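Local coordinates for m3DLH protein (Halieaceae bacterium, PDB 7JKA), which probably hydrolyses ester or lactone bonds as a member of the dienelactone hydrolase family of alpha/beta hydrolases, at residues R17-Y21 against T114-E120. Residues are numbered along the deposited sequence; the frame is centred on the assembly and turned at random. Where two conformers were deposited one is given.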
ATOM      1  N   ARG A  17       0.359  18.384   3.432  1.00 17.23           N
ATOM      2  CA  ARG A  17       1.654  19.044   3.470  1.00 19.02           C
ATOM      3  C   ARG A  17       2.700  18.098   2.905  1.00 17.69           C
ATOM      4  O   ARG A  17       2.610  16.872   3.052  1.00 16.17           O
ATOM      5  CB  ARG A  17       2.038  19.512   4.885  1.00 17.53           C
ATOM      6  CG  ARG A  17       2.403  18.427   5.885  1.00 16.72           C
ATOM      7  CD  ARG A  17       2.696  19.071   7.240  1.00 23.54           C
ATOM      8  NE  ARG A  17       3.048  18.109   8.293  1.00 18.48           N
ATOM      9  CZ  ARG A  17       2.203  17.707   9.236  1.00 23.20           C
ATOM     10  NH1 ARG A  17       0.954  18.186   9.269  1.00 20.50           N
ATOM     11  NH2 ARG A  17       2.607  16.850  10.161  1.00 16.99           N
ATOM     12  N   GLU A  18       3.669  18.682   2.215  0.53 17.09           N
ATOM     13  CA  GLU A  18       4.804  17.924   1.725  0.53 16.28           C
ATOM     14  C   GLU A  18       5.647  17.453   2.900  0.53 17.32           C
ATOM     15  O   GLU A  18       5.847  18.189   3.870  0.53 21.68           O
ATOM     16  CB  GLU A  18       5.632  18.802   0.787  0.53 21.57           C
ATOM     17  CG  GLU A  18       6.734  18.102   0.064  0.53 27.98           C
ATOM     18  CD  GLU A  18       7.304  18.964  -1.041  0.53 37.15           C
ATOM     19  OE1 GLU A  18       8.285  19.689  -0.779  0.53 35.39           O
ATOM     20  OE2 GLU A  18       6.752  18.925  -2.160  0.53 40.69           O
ATOM     21  N   ILE A  19       6.126  16.214   2.821  1.00 14.95           N
ATOM     22  CA  ILE A  19       7.000  15.640   3.841  1.00 14.86           C
ATOM     23  C   ILE A  19       8.262  15.154   3.142  1.00 17.26           C
ATOM     24  O   ILE A  19       8.188  14.292   2.266  1.00 17.56           O
ATOM     25  CB  ILE A  19       6.351  14.468   4.589  1.00 19.40           C
ATOM     26  CG1 ILE A  19       4.932  14.808   5.069  1.00 26.15           C
ATOM     27  CG2 ILE A  19       7.218  14.083   5.753  1.00 30.68           C
ATOM     28  CD1 ILE A  19       4.913  15.407   6.431  1.00 21.93           C
ATOM     29  N   ARG A  20       9.416  15.650   3.561  1.00 17.50           N
ATOM     30  CA  ARG A  20      10.691  15.187   3.022  1.00 18.42           C
ATOM     31  C   ARG A  20      11.315  14.222   4.021  1.00 20.30           C
ATOM     32  O   ARG A  20      11.341  14.498   5.221  1.00 20.10           O
ATOM     33  CB  ARG A  20      11.610  16.377   2.731  1.00 19.62           C
ATOM     34  CG  ARG A  20      10.976  17.257   1.684  1.00 24.12           C
ATOM     35  CD  ARG A  20      11.891  18.304   1.101  1.00 32.96           C
ATOM     36  NE  ARG A  20      11.205  18.916  -0.031  1.00 41.12           N
ATOM     37  CZ  ARG A  20      11.482  18.687  -1.312  1.00 25.00           C
ATOM     38  NH1 ARG A  20      12.477  17.878  -1.665  1.00 36.91           N
ATOM     39  NH2 ARG A  20      10.757  19.299  -2.246  1.00 30.84           N
ATOM     40  N   TYR A  21      11.773  13.073   3.539  1.00 15.21           N
ATOM     41  CA  TYR A  21      12.304  12.076   4.448  1.00 14.50           C
ATOM     42  C   TYR A  21      13.343  11.252   3.703  1.00 16.32           C
ATOM     43  O   TYR A  21      13.529  11.400   2.496  1.00 16.81           O
ATOM     44  CB  TYR A  21      11.186  11.188   5.009  1.00 16.01           C
ATOM     45  CG  TYR A  21      10.401  10.378   3.970  1.00 15.26           C
ATOM     46  CD1 TYR A  21       9.358  10.953   3.233  1.00 14.97           C
ATOM     47  CD2 TYR A  21      10.683   9.040   3.751  1.00 14.61           C
ATOM     48  CE1 TYR A  21       8.628  10.214   2.308  1.00 13.70           C
ATOM     49  CE2 TYR A  21       9.967   8.297   2.824  1.00 15.69           C
ATOM     50  CZ  TYR A  21       8.943   8.893   2.099  1.00 15.09           C
ATOM     51  OH  TYR A  21       8.219   8.138   1.176  1.00 15.96           O
ATOM     52  N   THR A 114       8.516   8.002   8.986  1.00 13.18           N
ATOM     53  CA  THR A 114       8.147   9.396   8.788  1.00 14.37           C
ATOM     54  C   THR A 114       6.693   9.646   9.183  1.00 12.74           C
ATOM     55  O   THR A 114       6.379  10.677   9.793  1.00 13.04           O
ATOM     56  CB  THR A 114       8.407   9.777   7.339  1.00 17.07           C
ATOM     57  OG1 THR A 114       9.776   9.444   7.056  1.00 19.43           O
ATOM     58  CG2 THR A 114       8.237  11.237   7.175  1.00 23.17           C
ATOM     59  N   LEU A 115       5.799   8.717   8.854  1.00 14.84           N
ATOM     60  CA  LEU A 115       4.422   8.847   9.305  1.00 11.49           C
ATOM     61  C   LEU A 115       4.353   8.921  10.828  1.00 11.13           C
ATOM     62  O   LEU A 115       3.687   9.790  11.402  1.00 13.21           O
ATOM     63  CB  LEU A 115       3.613   7.666   8.777  1.00 11.66           C
ATOM     64  CG  LEU A 115       2.197   7.564   9.310  1.00 12.75           C
ATOM     65  CD1 LEU A 115       1.387   8.684   8.690  1.00 13.30           C
ATOM     66  CD2 LEU A 115       1.656   6.164   8.938  1.00 15.00           C
ATOM     67  N   VAL A 116       5.021   7.987  11.504  1.00 12.27           N
ATOM     68  CA  VAL A 116       4.978   7.941  12.962  1.00 14.56           C
ATOM     69  C   VAL A 116       5.567   9.202  13.588  1.00 12.99           C
ATOM     70  O   VAL A 116       5.167   9.597  14.683  1.00 17.12           O
ATOM     71  CB  VAL A 116       5.697   6.663  13.441  1.00 15.29           C
ATOM     72  CG1 VAL A 116       5.865   6.668  14.947  1.00 18.24           C
ATOM     73  CG2 VAL A 116       4.910   5.426  12.993  1.00 15.24           C
ATOM     74  N   ALA A 117       6.505   9.852  12.902  1.00 12.35           N
ATOM     75  CA  ALA A 117       7.130  11.052  13.430  1.00 14.20           C
ATOM     76  C   ALA A 117       6.218  12.267  13.390  1.00 14.88           C
ATOM     77  O   ALA A 117       6.564  13.288  13.988  1.00 19.37           O
ATOM     78  CB  ALA A 117       8.410  11.336  12.644  1.00 17.66           C
ATOM     79  N   GLN A 118       5.053  12.177  12.728  1.00 16.33           N
ATOM     80  CA  GLN A 118       4.176  13.341  12.628  1.00 15.20           C
ATOM     81  C   GLN A 118       3.338  13.497  13.899  1.00 16.73           C
ATOM     82  O   GLN A 118       2.869  12.498  14.466  1.00 16.63           O
ATOM     83  CB  GLN A 118       3.258  13.229  11.404  1.00 13.45           C
ATOM     84  CG  GLN A 118       4.042  13.052  10.085  1.00 12.98           C
ATOM     85  CD  GLN A 118       5.167  14.060   9.949  1.00 16.42           C
ATOM     86  OE1 GLN A 118       4.965  15.262  10.116  1.00 19.07           O
ATOM     87  NE2 GLN A 118       6.382  13.571   9.674  1.00 17.67           N
ATOM     88  N   PRO A 119       3.126  14.736  14.359  1.00 18.25           N
ATOM     89  CA  PRO A 119       2.402  14.943  15.627  1.00 16.86           C
ATOM     90  C   PRO A 119       0.952  14.491  15.592  1.00 16.77           C
ATOM     91  O   PRO A 119       0.380  14.211  16.658  1.00 24.49           O
ATOM     92  CB  PRO A 119       2.511  16.460  15.865  1.00 21.88           C
ATOM     93  CG  PRO A 119       2.889  17.057  14.542  1.00 22.38           C
ATOM     94  CD  PRO A 119       3.684  15.991  13.824  1.00 22.44           C
ATOM     95  N   GLU A 120       0.353  14.381  14.404  1.00 17.74           N
ATOM     96  CA  GLU A 120      -1.027  13.921  14.267  1.00 17.06           C
ATOM     97  C   GLU A 120      -1.211  12.440  14.583  1.00 18.10           C
ATOM     98  O   GLU A 120      -2.349  12.007  14.808  1.00 22.90           O
ATOM     99  CB  GLU A 120      -1.500  14.177  12.839  1.00 20.01           C
ATOM    100  CG  GLU A 120      -1.649  15.648  12.464  1.00 20.32           C
ATOM    101  CD  GLU A 120      -0.357  16.322  12.050  1.00 20.55           C
ATOM    102  OE1 GLU A 120       0.700  15.656  12.024  1.00 19.71           O
ATOM    103  OE2 GLU A 120      -0.401  17.554  11.794  1.00 20.93           O
TER
HETATM  104  O   HOH W   1       5.931  18.072   8.579  1.00 24.85           O
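At the edge of the alpha/beta-hydrolase sheet, the outermost antiparallel strand 14-22 lies against the C-terminal end of helix 101-116 and the loop leading from it to strand 121-122; Arg17, Ile19 and Tyr21, alternate residues of the strand, meet Thr114, Gln118 and Glu120. Arg17 and Glu120 form an end-on, two-pronged salt bridge: NH2 donates to Glu120 OE1 at 2.9 Å on its syn side but somewhat tilted from the carboxylate plane, while NH1 reaches OE2, also at 2.9 Å, from above a carboxylate turned 39° from the guanidinium. The second hydrogen of NH2 goes to a lone pair of Gln118 OE1 (2.8 Å), in the carbonyl plane. With its chain extended from CG to NE (chi3 179°), Arg17 carries the guanidinium out to the loop. A water accepts from Arg17 NE, and the guanidinium also makes a cation-pi contact with Trp34 on the adjoining strand. Gln118, bent at chi2, turns its amide back to the helix, where NE2 donates to Thr114 O at 2.9 Å. Ile19 CD1 lies against this amide, 3.7 Å from Gln118 OE1, and its CG2 presses on Thr114 CG2 at 3.3 Å, tighter than usual for two methyls. Thr114 OG1 sits 3.0 Å from Tyr21 CB but is hydrogen-bonded to Ala110 O in its own helix; Tyr21 OH bonds to Asp76 N. A methionine in place of Arg17 would probably leave the Glu120 carboxylate without its countercharge and Gln118 OE1 without its strongest donor. The chemistry thus divides along the strand, from close packing at Ile19 and Tyr21 to the charged pairing at Arg17, with the Gln118 amide, held at both its oxygen and its nitrogen, linking arginine to helix end.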